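Local coordinates for protein ArCE4A (PDB 5LFZ) that probably removes acetyl groups from N-acetylated polysaccharides such as chitin, as a metal-dependent carbohydrate esterase of family CE4, at residues E95-E98 against H99-W103; P184-V187 against S188-D192. All coordinates share one frame; numbering follows the deposited sequence.

Contact 1. Residues E95-E98 against H99-W103; sequences EGIE and HEVQW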
ATOM      1  N   GLU A  95      19.536 -13.743   6.152  1.00 40.66           N
ATOM      2  CA  GLU A  95      19.113 -13.403   7.508  1.00 45.43           C
ATOM      3  C   GLU A  95      18.680 -11.938   7.602  1.00 39.22           C
ATOM      4  O   GLU A  95      17.782 -11.602   8.372  1.00 39.00           O
ATOM      5  CB  GLU A  95      20.222 -13.701   8.525  1.00 53.69           C
ATOM      6  CG  GLU A  95      21.505 -12.912   8.347  1.00 65.06           C
ATOM      7  CD  GLU A  95      22.545 -13.251   9.401  1.00 73.01           C
ATOM      8  OE1 GLU A  95      22.255 -13.068  10.603  1.00 74.59           O
ATOM      9  OE2 GLU A  95      23.651 -13.702   9.031  1.00 75.72           O
ATOM     10  N   GLY A  96      19.313 -11.072   6.816  1.00 33.82           N
ATOM     11  CA  GLY A  96      18.920  -9.674   6.764  1.00 31.78           C
ATOM     12  C   GLY A  96      17.495  -9.525   6.265  1.00 34.24           C
ATOM     13  O   GLY A  96      16.703  -8.752   6.812  1.00 34.07           O
ATOM     14  N   ILE A  97      17.164 -10.274   5.219  1.00 28.99           N
ATOM     15  CA  ILE A  97      15.804 -10.291   4.696  1.00 28.24           C
ATOM     16  C   ILE A  97      14.842 -10.897   5.717  1.00 27.86           C
ATOM     17  O   ILE A  97      13.719 -10.419   5.870  1.00 29.48           O
ATOM     18  CB  ILE A  97      15.722 -11.066   3.369  1.00 30.74           C
ATOM     19  CG1 ILE A  97      16.619 -10.396   2.318  1.00 33.79           C
ATOM     20  CG2 ILE A  97      14.279 -11.148   2.882  1.00 32.99           C
ATOM     21  CD1 ILE A  97      16.660 -11.122   0.989  1.00 33.29           C
ATOM     22  N   GLU A  98      15.287 -11.938   6.420  1.00 32.12           N
ATOM     23  CA  GLU A  98      14.489 -12.541   7.491  1.00 32.84           C
ATOM     24  C   GLU A  98      14.105 -11.517   8.552  1.00 31.08           C
ATOM     25  O   GLU A  98      12.955 -11.456   8.978  1.00 29.19           O
ATOM     26  CB  GLU A  98      15.240 -13.694   8.162  1.00 40.49           C
ATOM     27  CG  GLU A  98      15.310 -14.971   7.358  1.00 50.73           C
ATOM     28  CD  GLU A  98      16.162 -16.030   8.041  1.00 64.89           C
ATOM     29  OE1 GLU A  98      16.489 -15.857   9.238  1.00 61.27           O
ATOM     30  OE2 GLU A  98      16.500 -17.036   7.383  1.00 73.18           O
ATOM     31  N   HIS A  99      15.082 -10.721   8.981  1.00 32.85           N
ATOM     32  CA  HIS A  99      14.840  -9.675   9.969  1.00 34.92           C
ATOM     33  C   HIS A  99      13.814  -8.662   9.473  1.00 29.50           C
ATOM     34  O   HIS A  99      12.869  -8.338  10.183  1.00 31.31           O
ATOM     35  CB  HIS A  99      16.141  -8.956  10.329  1.00 39.39           C
ATOM     36  CG  HIS A  99      17.141  -9.831  11.016  1.00 50.95           C
ATOM     37  ND1 HIS A  99      16.777 -10.932  11.762  1.00 50.98           N
ATOM     38  CD2 HIS A  99      18.493  -9.769  11.077  1.00 51.40           C
ATOM     39  CE1 HIS A  99      17.859 -11.512  12.248  1.00 49.77           C
ATOM     40  NE2 HIS A  99      18.915 -10.825  11.848  1.00 55.47           N
ATOM     41  N   GLU A 100      13.998  -8.165   8.254  1.00 31.18           N
ATOM     42  CA  GLU A 100      13.092  -7.166   7.695  1.00 29.43           C
ATOM     43  C   GLU A 100      11.648  -7.659   7.658  1.00 28.05           C
ATOM     44  O   GLU A 100      10.721  -6.918   7.978  1.00 29.20           O
ATOM     45  CB  GLU A 100      13.534  -6.768   6.289  1.00 26.94           C
ATOM     46  CG  GLU A 100      14.862  -6.025   6.230  1.00 30.25           C
ATOM     47  CD  GLU A 100      14.824  -4.699   6.960  1.00 31.53           C
ATOM     48  OE1 GLU A 100      13.732  -4.106   7.077  1.00 30.75           O
ATOM     49  OE2 GLU A 100      15.897  -4.243   7.413  1.00 38.92           O
ATOM     50  N   VAL A 101      11.459  -8.910   7.260  1.00 26.20           N
ATOM     51  CA  VAL A 101      10.123  -9.493   7.227  1.00 25.28           C
ATOM     52  C   VAL A 101       9.580  -9.723   8.640  1.00 27.23           C
ATOM     53  O   VAL A 101       8.506  -9.231   9.003  1.00 23.42           O
ATOM     54  CB  VAL A 101      10.117 -10.830   6.455  1.00 29.30           C
ATOM     55  CG1 VAL A 101       8.788 -11.550   6.638  1.00 30.77           C
ATOM     56  CG2 VAL A 101      10.415 -10.591   4.975  1.00 29.61           C
ATOM     57  N   GLN A 102      10.334 -10.470   9.438  1.00 28.01           N
ATOM     58  CA  GLN A 102       9.855 -10.909  10.743  1.00 24.88           C
ATOM     59  C   GLN A 102       9.699  -9.782  11.755  1.00 24.73           C
ATOM     60  O   GLN A 102       8.764  -9.801  12.551  1.00 25.39           O
ATOM     61  CB  GLN A 102      10.784 -11.976  11.308  1.00 25.77           C
ATOM     62  CG  GLN A 102      10.781 -13.253  10.502  1.00 28.16           C
ATOM     63  CD  GLN A 102      11.715 -14.287  11.071  1.00 29.00           C
ATOM     64  OE1 GLN A 102      12.169 -14.166  12.210  1.00 34.04           O
ATOM     65  NE2 GLN A 102      12.014 -15.314  10.284  1.00 31.88           N
ATOM     66  N   TRP A 103      10.596  -8.799  11.728  1.00 27.27           N
ATOM     67  CA  TRP A 103      10.470  -7.672  12.652  1.00 28.44           C
ATOM     68  C   TRP A 103       9.235  -6.841  12.331  1.00 25.20           C
ATOM     69  O   TRP A 103       8.599  -6.298  13.229  1.00 24.76           O
ATOM     70  CB  TRP A 103      11.708  -6.775  12.616  1.00 26.61           C
ATOM     71  CG  TRP A 103      12.955  -7.416  13.119  1.00 32.81           C
ATOM     72  CD1 TRP A 103      13.060  -8.593  13.798  1.00 31.88           C
ATOM     73  CD2 TRP A 103      14.287  -6.912  12.981  1.00 36.42           C
ATOM     74  NE1 TRP A 103      14.378  -8.853  14.094  1.00 35.88           N
ATOM     75  CE2 TRP A 103      15.151  -7.835  13.602  1.00 40.70           C
ATOM     76  CE3 TRP A 103      14.833  -5.767  12.392  1.00 43.86           C
ATOM     77  CZ2 TRP A 103      16.530  -7.649  13.651  1.00 41.93           C
ATOM     78  CZ3 TRP A 103      16.204  -5.585  12.442  1.00 44.45           C
ATOM     79  CH2 TRP A 103      17.035  -6.520  13.068  1.00 42.98           C
TER
HETATM   80  O   HOH W   1      18.192  -5.872   8.076  1.00 57.49           O

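Contact 2. Residues P184-V187 against S188-D192; sequences PQLV and SKLHD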
ATOM      1  N   PRO A 184      -9.032  13.708  -1.022  1.00 30.52           N
ATOM      2  CA  PRO A 184     -10.434  14.043  -1.294  1.00 30.49           C
ATOM      3  C   PRO A 184     -10.709  14.209  -2.783  1.00 31.14           C
ATOM      4  O   PRO A 184     -11.688  13.669  -3.294  1.00 31.04           O
ATOM      5  CB  PRO A 184     -10.630  15.368  -0.552  1.00 40.86           C
ATOM      6  CG  PRO A 184      -9.633  15.321   0.538  1.00 45.25           C
ATOM      7  CD  PRO A 184      -8.438  14.648  -0.055  1.00 37.93           C
ATOM      8  N   GLN A 185      -9.832  14.926  -3.472  1.00 30.24           N
ATOM      9  CA  GLN A 185      -9.992  15.137  -4.902  1.00 30.58           C
ATOM     10  C   GLN A 185      -9.724  13.866  -5.714  1.00 28.75           C
ATOM     11  O   GLN A 185     -10.422  13.584  -6.694  1.00 27.08           O
ATOM     12  CB  GLN A 185      -9.069  16.265  -5.371  1.00 35.55           C
ATOM     13  CG  GLN A 185      -9.221  16.604  -6.834  1.00 38.99           C
ATOM     14  CD  GLN A 185      -8.295  17.721  -7.282  1.00 50.73           C
ATOM     15  OE1 GLN A 185      -8.356  18.168  -8.427  1.00 53.60           O
ATOM     16  NE2 GLN A 185      -7.428  18.176  -6.379  1.00 47.20           N
ATOM     17  N   LEU A 186      -8.710  13.107  -5.313  1.00 26.89           N
ATOM     18  CA  LEU A 186      -8.331  11.904  -6.050  1.00 24.02           C
ATOM     19  C   LEU A 186      -9.469  10.879  -6.049  1.00 26.85           C
ATOM     20  O   LEU A 186      -9.801  10.300  -7.086  1.00 26.49           O
ATOM     21  CB  LEU A 186      -7.058  11.291  -5.464  1.00 30.85           C
ATOM     22  CG  LEU A 186      -6.641   9.994  -6.162  1.00 31.20           C
ATOM     23  CD1 LEU A 186      -6.532  10.220  -7.660  1.00 36.64           C
ATOM     24  CD2 LEU A 186      -5.338   9.458  -5.605  1.00 40.60           C
ATOM     25  N   VAL A 187     -10.072  10.668  -4.885  1.00 25.19           N
ATOM     26  CA  VAL A 187     -11.189   9.738  -4.771  1.00 24.95           C
ATOM     27  C   VAL A 187     -12.375  10.205  -5.615  1.00 28.51           C
ATOM     28  O   VAL A 187     -12.960   9.422  -6.365  1.00 28.81           O
ATOM     29  CB  VAL A 187     -11.624   9.571  -3.311  1.00 30.61           C
ATOM     30  CG1 VAL A 187     -12.879   8.717  -3.219  1.00 31.51           C
ATOM     31  CG2 VAL A 187     -10.501   8.954  -2.504  1.00 27.54           C
ATOM     32  N   SER A 188     -12.721  11.483  -5.490  1.00 28.02           N
ATOM     33  CA  SER A 188     -13.834  12.050  -6.251  1.00 30.01           C
ATOM     34  C   SER A 188     -13.645  11.841  -7.747  1.00 27.03           C
ATOM     35  O   SER A 188     -14.560  11.400  -8.442  1.00 29.91           O
ATOM     36  CB  SER A 188     -13.987  13.543  -5.960  1.00 37.34           C
ATOM     37  OG  SER A 188     -14.388  13.755  -4.618  1.00 46.99           O
ATOM     38  N   LYS A 189     -12.451  12.153  -8.236  1.00 27.32           N
ATOM     39  CA  LYS A 189     -12.180  12.038  -9.663  1.00 28.91           C
ATOM     40  C   LYS A 189     -12.115  10.589 -10.143  1.00 24.26           C
ATOM     41  O   LYS A 189     -12.566  10.289 -11.246  1.00 24.91           O
ATOM     42  CB  LYS A 189     -10.885  12.771 -10.018  1.00 31.52           C
ATOM     43  CG  LYS A 189     -11.072  14.286 -10.115  1.00 34.37           C
ATOM     44  CD  LYS A 189      -9.778  15.005 -10.441  1.00 38.34           C
ATOM     45  CE  LYS A 189     -10.004  16.501 -10.581  1.00 43.02           C
ATOM     46  NZ  LYS A 189     -10.826  16.829 -11.775  1.00 48.88           N
ATOM     47  N   LEU A 190     -11.571   9.688  -9.329  1.00 25.28           N
ATOM     48  CA  LEU A 190     -11.536   8.283  -9.727  1.00 22.50           C
ATOM     49  C   LEU A 190     -12.953   7.709  -9.774  1.00 27.03           C
ATOM     50  O   LEU A 190     -13.299   6.958 -10.688  1.00 25.52           O
ATOM     51  CB  LEU A 190     -10.648   7.463  -8.781  1.00 23.54           C
ATOM     52  CG  LEU A 190      -9.142   7.682  -8.973  1.00 24.34           C
ATOM     53  CD1 LEU A 190      -8.366   7.029  -7.843  1.00 28.66           C
ATOM     54  CD2 LEU A 190      -8.681   7.155 -10.334  1.00 25.31           C
ATOM     55  N   HIS A 191     -13.780   8.075  -8.799  1.00 26.93           N
ATOM     56  CA  HIS A 191     -15.190   7.701  -8.838  1.00 25.60           C
ATOM     57  C   HIS A 191     -15.884   8.269 -10.072  1.00 26.04           C
ATOM     58  O   HIS A 191     -16.618   7.566 -10.762  1.00 27.46           O
ATOM     59  CB  HIS A 191     -15.913   8.180  -7.583  1.00 27.89           C
ATOM     60  CG  HIS A 191     -15.691   7.309  -6.387  1.00 25.69           C
ATOM     61  ND1 HIS A 191     -15.956   7.728  -5.102  1.00 28.00           N
ATOM     62  CD2 HIS A 191     -15.237   6.037  -6.283  1.00 27.23           C
ATOM     63  CE1 HIS A 191     -15.678   6.752  -4.257  1.00 28.01           C
ATOM     64  NE2 HIS A 191     -15.237   5.716  -4.948  1.00 28.69           N
ATOM     65  N   ASP A 192     -15.650   9.547 -10.345  1.00 27.31           N
ATOM     66  CA  ASP A 192     -16.295  10.198 -11.475  1.00 25.43           C
ATOM     67  C   ASP A 192     -15.811   9.586 -12.792  1.00 25.21           C
ATOM     68  O   ASP A 192     -16.508   9.636 -13.802  1.00 29.47           O
ATOM     69  CB  ASP A 192     -16.026  11.700 -11.450  1.00 30.04           C
ATOM     70  CG  ASP A 192     -16.891  12.455 -12.429  1.00 29.22           C
ATOM     71  OD1 ASP A 192     -18.047  12.042 -12.647  1.00 30.91           O
ATOM     72  OD2 ASP A 192     -16.422  13.467 -12.979  1.00 27.18           O
TER

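Contact 1. Residues E95-E98 against H99-W103
His-99 N donates to Glu-95 O at 2.9 Å, and the same i to i+4 bond repeats for the next three residues. Glu-100 bonds to Gly-96, Val-101 to Ile-97 and Gln-102 to Glu-98, each with a fairly straight N-H. Residues 95-98 and 99-103 are thus successive turns of one alpha-helix.

The His-99 ring lies between two neighbours. Glu-95 O sits over one face, displaced toward the rim, and is 3.2 Å from His-99 CG. CZ2 of the Trp-103 ring meets the opposite face. His-99 CB in turn stands over the centre of the indole, 3.5 Å above its plane. With CG anti to its own carbonyl carbon (chi1 -65°), the ring is carried back over Glu-95 O.

Glu-100 bends at chi2 (-63°), and its CG packs 3.3 Å from Gly-96 O. A water donates to Glu-100 OE2 at 2.9 Å and makes a weak bond to Gly-96 O. Glu-100 OE1 accepts from the backbone N of Phe-84 and Asp-85. On the buried side Ile-97 CG2 and Val-101 CG2 meet loosely at 4.4 Å.

This is regular i to i+4 packing in the first turns of helix 94-112, a peripheral helix of the NodB homology domain. Through Glu-100 it is joined to the loop that carries His-82 and His-86, two ligands of the bound nickel.

Contact 2. Residues P184-V187 against S188-D192
Gln-185 overlaps the aliphatic part of Lys-189. The two side chains run side by side and point the same way. Lys-189 CE lies 3.2 Å from Gln-185 OE1 and 3.8 Å from Gln-185 CG, so the last methylenes of the lysine make the contact, not its NZ. Gln-185 is fully extended, with CG anti to the backbone N (chi1 -177°), and its NE2 bonds to Gln-154 OE1. With an alanine here, Gln-154 would probably lose this amide partner and the Lys-189 chain would be freer to shift.

Ser-188 folds back on the preceding turn. Its OG donates to Pro-184 O at 3.0 Å, while its backbone N donates to the same oxygen over a longer 3.3 Å. The two donors come from opposite faces of the carbonyl plane. Gln-49 NE2 also bonds to Pro-184 O, so three donors grip this carbonyl.

Leu-186 and Leu-190 meet at an oblique angle, with their CD1 methyls 3.7 Å apart. Val-187 and His-191 lie alongside each other. Val-187 CG1 touches His-191 CE1 at 3.6 Å. Backbone bonds to Gln-185, Leu-186 and Val-187 carry the helix on through Lys-189, Leu-190 and His-191.

These turns end helix 177-192. Leu-186, Val-187 and Leu-190 pack on Leu-29 of strand 26-32, and Val-187, Leu-190 and His-191 reach Leu-197 of strand 196-197. Gln-185 and Lys-189 lean on Val-157, so the helix packs against the parallel sheet on Leu-29 and Leu-197 and beside helix 153-163.

How the contacts relate
The two contacts stand in series along the chain and neither nest nor cross. Contact 1 comes first, near the start of helix 94-112, after strand 78-81 and the loop that follows it. Contact 2 comes later, in the last turns of helix 177-192, between strands 168-173 and 196-197. Each is local to a single helix and closes no long loop. Their centres are about 37 Å apart, on opposite sides of the chain's centre, and they do not touch. Glu-100 of contact 1 ties its helix to the loop beside the nickel site. The helix of contact 2 packs on the parallel sheet and on helix 153-163. Both lie within the NodB homology range.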